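Local coordinates for C3-degrading proteinase (CppA protein) (Streptococcus pneumoniae, PDB 3E0R) that probably degrades complement component C3, acting as a proteinase, at residues 12-17 with 153-158; 165-170 with 197-202. One frame throughout, in Å; residues are numbered along the deposited sequence.

How the contacts relate
Both contacts reach the same mixed sheet, in which strands 9-18 and 196-203 are antiparallel neighbours. The centre of contact 1 (12-17 with 153-158) lies about 3 Å from the centre of the chain, where a strand of the other sheet comes against strand 9-18. The centre of contact 2 (165-170 with 197-202) is farther out, about 12 Å from the chain centre, where a loop packs on strand 196-203. The two contact centres are about 10 Å apart. Probable backbone hydrogen bonds tie them: I13 O to K200 N at 2.7 Å and T15 N to M198 O at 2.8 Å. Their apolar parts also meet, with M155 SE 3.6 Å from L199 CD2.

Contact 1: 12-17 with 153-158; sequences IIPTLK and ISMELH
P14 meets I153 and M155 through its ring, and every direct touch across this contact is apolar. The ring's CG lies 3.9 Å from I153 CG2, with the neighbouring P14 CD at 4.1 Å from the same methyl. The first torsion of I153 (chi1 -62°) leaves CG2, anti to the backbone N, as the branch that meets the proline. M155, a selenomethionine, comes in with its terminal methyl: CE is 4.2 Å from P14 CG and 4.3 Å from I12 CG2. A bend about the CG-SE bond (chi3 89°) puts CE within touch of both.

The polar link is indirect. Water 1 donates to two backbone carbonyls, I12 O and I153 O, each at 2.8 Å, and so joins strands that share no direct hydrogen bond.

The strand axes come no closer than 7.7 Å and cross at 61°, too steeply for sheet pairing. Backbone bonds of 12-17 run instead to residues such as V56 on one neighbour and K200, S197 and M198 on the other, while I153 leans on L77 of strand 74-81. The two sheets therefore meet through buried hydrocarbon and selenomethionine, with one water bridging two carbonyls in place of a direct bond between the strands.

Contact 2: 165-170 with 197-202; sequences SFLESS and SMLKFL
L167 carries its side of this contact alone, setting its two methyls against F201 and L199. CD2 of L167 comes 3.7 Å from F201 CZ and CD1 of L167 3.8 Å from the same atom, so the fork of the leucine straddles the far end of the phenyl ring. CD2 approaches that ring obliquely. CD1 of L167 also reaches the neighbouring leucine, lying 4.0 Å from L199 CD1. The side chains of L167 and F201 come from opposite directions, the leucine methyls meeting the CZ end of the ring, whereas L167 and L199 are set aslant. In L167, chi1 of -60° with chi2 of -174° aims CD1 at both L199 CD1 and F201 CZ, while CD2 stays on F201.

F201 and L199 lie two apart on strand 197-202, so both project toward the loop. On the flanking strands of the same sheet, L239 touches both side chains and F241 stacks on the F201 ring, while I9 of strand 9-18 also touches F201.

The next shell fixes the backbone that presents L167. S165 OG accepts from L167 N at 2.7 Å, with an N-H...O angle of 151°, closing an ST turn. D233 grips the same turn through both carboxylate oxygens: OD2 is hydrogen-bonded to S165 OG and OD1 to F166 N.

Here a loop held in an ST turn, just before the weakly bonded helix 169-172, lays a single leucine on the mixed beta-sheet of strands 9-18 and 196-203. The same leucine touches L176 of the other sheet, so within the CppA C-terminal family region, of the glyoxalase clan, it packs against strands of both sheets.

Contact 1: 12-17 with 153-158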
loop_
_atom_site.group_PDB
_atom_site.type_symbol
_atom_site.label_atom_id
_atom_site.label_comp_id
_atom_site.label_asym_id
_atom_site.label_seq_id
_atom_site.Cartn_x
_atom_site.Cartn_y
_atom_site.Cartn_z
ATOM N N ILE A 12 -1.060 7.445 -6.130
ATOM C CA ILE A 12 -2.049 6.650 -5.395
ATOM C C ILE A 12 -1.468 6.268 -4.046
ATOM O O ILE A 12 -0.339 5.705 -3.960
ATOM C CB ILE A 12 -2.512 5.397 -6.190
ATOM C CG1 ILE A 12 -2.881 5.788 -7.647
ATOM C CG2 ILE A 12 -3.720 4.718 -5.484
ATOM C CD1 ILE A 12 -3.305 4.616 -8.538
ATOM N N ILE A 13 -2.204 6.625 -2.975
ATOM C CA ILE A 13 -1.819 6.291 -1.588
ATOM C C ILE A 13 -2.856 5.326 -0.920
ATOM O O ILE A 13 -4.022 5.692 -0.688
ATOM C CB ILE A 13 -1.610 7.536 -0.731
ATOM C CG1 ILE A 13 -0.621 8.508 -1.410
ATOM C CG2 ILE A 13 -1.057 7.211 0.640
ATOM C CD1 ILE A 13 -1.028 9.929 -1.258
ATOM N N PRO A 14 -2.419 4.078 -0.646
ATOM C CA PRO A 14 -3.216 3.111 0.083
ATOM C C PRO A 14 -3.206 3.427 1.569
ATOM O O PRO A 14 -2.242 4.036 2.071
ATOM C CB PRO A 14 -2.512 1.809 -0.182
ATOM C CG PRO A 14 -1.054 2.230 -0.441
ATOM C CD PRO A 14 -1.080 3.561 -1.032
ATOM N N THR A 15 -4.349 3.137 2.209
ATOM C CA THR A 15 -4.518 3.134 3.652
ATOM C C THR A 15 -4.800 1.697 4.017
ATOM O O THR A 15 -5.770 1.094 3.526
ATOM C CB THR A 15 -5.717 4.002 4.171
ATOM O OG1 THR A 15 -5.504 5.392 3.839
ATOM C CG2 THR A 15 -5.913 3.800 5.723
ATOM N N LEU A 16 -3.925 1.164 4.876
ATOM C CA LEU A 16 -4.089 -0.135 5.506
ATOM C C LEU A 16 -4.524 0.080 6.955
ATOM O O LEU A 16 -3.954 0.906 7.682
ATOM C CB LEU A 16 -2.774 -0.932 5.442
ATOM C CG LEU A 16 -2.176 -1.166 4.035
ATOM C CD1 LEU A 16 -0.899 -2.040 4.129
ATOM C CD2 LEU A 16 -3.191 -1.823 3.023
ATOM N N LYS A 17 -5.535 -0.669 7.379
ATOM C CA LYS A 17 -5.927 -0.696 8.778
ATOM C C LYS A 17 -4.911 -1.502 9.629
ATOM O O LYS A 17 -4.398 -2.547 9.183
ATOM C CB LYS A 17 -7.359 -1.184 8.928
ATOM C CG LYS A 17 -8.289 -0.248 8.257
ATOM C CD LYS A 17 -9.723 -0.771 8.230
ATOM C CE LYS A 17 -10.477 -0.603 9.568
ATOM N NZ LYS A 17 -11.523 -1.630 9.790
ATOM N N ILE A 153 5.369 3.109 -4.081
ATOM C CA ILE A 153 4.413 2.080 -3.709
ATOM C C ILE A 153 3.606 1.695 -4.921
ATOM O O ILE A 153 3.137 2.528 -5.673
ATOM C CB ILE A 153 3.413 2.553 -2.606
ATOM C CG1 ILE A 153 4.147 2.915 -1.330
ATOM C CG2 ILE A 153 2.276 1.499 -2.289
ATOM C CD1 ILE A 153 4.934 1.936 -0.756
ATOM N N SER A 154 3.439 0.407 -5.122
ATOM C CA SER A 154 2.342 -0.045 -5.977
ATOM C C SER A 154 1.702 -1.209 -5.252
ATOM O O SER A 154 2.093 -1.534 -4.113
ATOM C CB SER A 154 2.862 -0.387 -7.373
ATOM O OG SER A 154 3.825 -1.400 -7.354
HETATM N N MSE A 155 0.721 -1.847 -5.872
HETATM C CA MSE A 155 0.085 -2.983 -5.188
HETATM C C MSE A 155 -0.617 -3.975 -6.101
HETATM O O MSE A 155 -1.021 -3.646 -7.223
HETATM C CB MSE A 155 -0.928 -2.426 -4.186
HETATM C CG MSE A 155 -2.116 -1.830 -4.856
HETATM SE SE MSE A 155 -2.918 -0.512 -3.735
HETATM C CE MSE A 155 -1.874 1.041 -4.363
ATOM N N GLU A 156 -0.779 -5.186 -5.598
ATOM C CA GLU A 156 -1.637 -6.154 -6.231
ATOM C C GLU A 156 -2.879 -6.255 -5.369
ATOM O O GLU A 156 -2.762 -6.316 -4.145
ATOM C CB GLU A 156 -0.947 -7.489 -6.349
ATOM C CG GLU A 156 0.090 -7.519 -7.415
ATOM C CD GLU A 156 1.201 -8.507 -7.159
ATOM O OE1 GLU A 156 1.108 -9.356 -6.246
ATOM O OE2 GLU A 156 2.179 -8.448 -7.924
ATOM N N LEU A 157 -4.066 -6.227 -5.991
ATOM C CA LEU A 157 -5.333 -6.263 -5.281
ATOM C C LEU A 157 -6.117 -7.470 -5.686
ATOM O O LEU A 157 -6.195 -7.764 -6.849
ATOM C CB LEU A 157 -6.136 -5.004 -5.569
ATOM C CG LEU A 157 -5.511 -3.668 -5.148
ATOM C CD1 LEU A 157 -6.481 -2.552 -5.349
ATOM C CD2 LEU A 157 -5.011 -3.660 -3.698
ATOM N N HIS A 158 -6.700 -8.174 -4.712
ATOM C CA HIS A 158 -7.526 -9.327 -4.957
ATOM C C HIS A 158 -8.975 -8.883 -5.213
ATOM O O HIS A 158 -9.607 -8.212 -4.376
ATOM C CB HIS A 158 -7.467 -10.296 -3.759
ATOM C CG HIS A 158 -6.225 -11.138 -3.693
ATOM N ND1 HIS A 158 -5.510 -11.308 -2.531
ATOM C CD2 HIS A 158 -5.612 -11.903 -4.628
ATOM C CE1 HIS A 158 -4.494 -12.121 -2.756
ATOM N NE2 HIS A 158 -4.535 -12.501 -4.021
HETATM O O HOH W 1 0.566 3.684 -5.683
#

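Contact 2: 165-170 with 197-202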
loop_
_atom_site.group_PDB
_atom_site.type_symbol
_atom_site.label_atom_id
_atom_site.label_comp_id
_atom_site.label_asym_id
_atom_site.label_seq_id
_atom_site.Cartn_x
_atom_site.Cartn_y
_atom_site.Cartn_z
ATOM N N SER A 165 -14.283 -3.298 -10.661
ATOM C CA SER A 165 -13.879 -2.089 -10.005
ATOM C C SER A 165 -14.325 -0.894 -10.854
ATOM O O SER A 165 -14.366 -0.956 -12.088
ATOM C CB SER A 165 -12.370 -2.054 -9.796
ATOM O OG SER A 165 -11.963 -0.774 -9.352
ATOM N N PHE A 166 -14.668 0.178 -10.156
ATOM C CA PHE A 166 -14.809 1.490 -10.737
ATOM C C PHE A 166 -13.485 1.995 -11.314
ATOM O O PHE A 166 -13.496 2.883 -12.171
ATOM C CB PHE A 166 -15.340 2.502 -9.691
ATOM C CG PHE A 166 -16.830 2.497 -9.546
ATOM C CD1 PHE A 166 -17.641 2.994 -10.554
ATOM C CD2 PHE A 166 -17.429 2.006 -8.406
ATOM C CE1 PHE A 166 -19.031 2.997 -10.419
ATOM C CE2 PHE A 166 -18.804 2.003 -8.270
ATOM C CZ PHE A 166 -19.605 2.506 -9.276
ATOM N N LEU A 167 -12.366 1.442 -10.834
ATOM C CA LEU A 167 -11.038 1.794 -11.325
ATOM C C LEU A 167 -10.736 1.199 -12.725
ATOM O O LEU A 167 -10.793 -0.029 -12.954
ATOM C CB LEU A 167 -10.002 1.390 -10.280
ATOM C CG LEU A 167 -10.207 2.078 -8.911
ATOM C CD1 LEU A 167 -9.033 1.739 -7.926
ATOM C CD2 LEU A 167 -10.446 3.641 -9.043
ATOM N N GLU A 168 -10.472 2.090 -13.678
ATOM C CA GLU A 168 -10.140 1.670 -15.040
ATOM C C GLU A 168 -8.644 1.438 -15.138
ATOM O O GLU A 168 -7.864 2.174 -14.532
ATOM C CB GLU A 168 -10.569 2.709 -16.090
ATOM C CG GLU A 168 -12.070 3.020 -16.159
ATOM C CD GLU A 168 -12.927 1.762 -16.227
ATOM O OE1 GLU A 168 -12.415 0.713 -16.688
ATOM O OE2 GLU A 168 -14.105 1.810 -15.803
ATOM N N SER A 169 -8.252 0.408 -15.886
ATOM C CA SER A 169 -6.838 0.171 -16.266
ATOM C C SER A 169 -6.183 1.401 -16.926
ATOM O O SER A 169 -4.959 1.613 -16.819
ATOM C CB SER A 169 -6.747 -1.024 -17.244
ATOM O OG SER A 169 -7.108 -2.241 -16.597
ATOM N N SER A 170 -7.011 2.177 -17.635
ATOM C CA SER A 170 -6.593 3.434 -18.262
ATOM C C SER A 170 -5.997 4.355 -17.200
ATOM O O SER A 170 -4.889 4.876 -17.377
ATOM C CB SER A 170 -7.791 4.135 -18.933
ATOM O OG SER A 170 -8.858 3.234 -19.180
ATOM N N SER A 197 -8.394 -0.245 3.185
ATOM C CA SER A 197 -9.671 0.383 3.433
ATOM C C SER A 197 -9.917 1.620 2.596
ATOM O O SER A 197 -11.064 1.980 2.372
ATOM C CB SER A 197 -9.796 0.765 4.881
ATOM O OG SER A 197 -8.822 1.719 5.258
HETATM N N MSE A 198 -8.838 2.253 2.137
HETATM C CA MSE A 198 -8.932 3.380 1.244
HETATM C C MSE A 198 -7.785 3.457 0.253
HETATM O O MSE A 198 -6.664 3.147 0.554
HETATM C CB MSE A 198 -8.985 4.642 2.079
HETATM C CG MSE A 198 -9.054 5.928 1.279
HETATM SE SE MSE A 198 -9.494 7.375 2.490
HETATM C CE MSE A 198 -7.977 8.528 2.093
ATOM N N LEU A 199 -8.092 3.911 -0.945
ATOM C CA LEU A 199 -7.090 4.386 -1.912
ATOM C C LEU A 199 -7.299 5.896 -2.066
ATOM O O LEU A 199 -8.419 6.331 -2.286
ATOM C CB LEU A 199 -7.287 3.660 -3.239
ATOM C CG LEU A 199 -6.983 2.158 -3.140
ATOM C CD1 LEU A 199 -7.647 1.302 -4.196
ATOM C CD2 LEU A 199 -5.476 1.972 -3.197
ATOM N N LYS A 200 -6.257 6.696 -1.879
ATOM C CA LYS A 200 -6.347 8.119 -2.154
ATOM C C LYS A 200 -5.666 8.467 -3.469
ATOM O O LYS A 200 -4.545 8.058 -3.710
ATOM C CB LYS A 200 -5.716 8.918 -1.035
ATOM C CG LYS A 200 -5.929 10.386 -1.194
ATOM C CD LYS A 200 -4.977 11.236 -0.488
ATOM C CE LYS A 200 -5.466 11.593 0.867
ATOM N NZ LYS A 200 -6.829 11.100 1.113
ATOM N N PHE A 201 -6.362 9.204 -4.329
ATOM C CA PHE A 201 -5.841 9.612 -5.613
ATOM C C PHE A 201 -5.555 11.106 -5.591
ATOM O O PHE A 201 -6.468 11.928 -5.429
ATOM C CB PHE A 201 -6.839 9.271 -6.726
ATOM C CG PHE A 201 -7.246 7.840 -6.727
ATOM C CD1 PHE A 201 -6.698 6.953 -7.619
ATOM C CD2 PHE A 201 -8.199 7.380 -5.839
ATOM C CE1 PHE A 201 -7.064 5.629 -7.599
ATOM C CE2 PHE A 201 -8.580 6.095 -5.829
ATOM C CZ PHE A 201 -7.981 5.194 -6.699
ATOM N N LEU A 202 -4.282 11.446 -5.709
ATOM C CA LEU A 202 -3.884 12.817 -5.914
ATOM C C LEU A 202 -3.858 13.089 -7.426
ATOM O O LEU A 202 -3.249 12.335 -8.193
ATOM C CB LEU A 202 -2.536 13.085 -5.266
ATOM C CG LEU A 202 -2.393 12.895 -3.756
ATOM C CD1 LEU A 202 -1.046 13.474 -3.315
ATOM C CD2 LEU A 202 -3.498 13.571 -2.973
#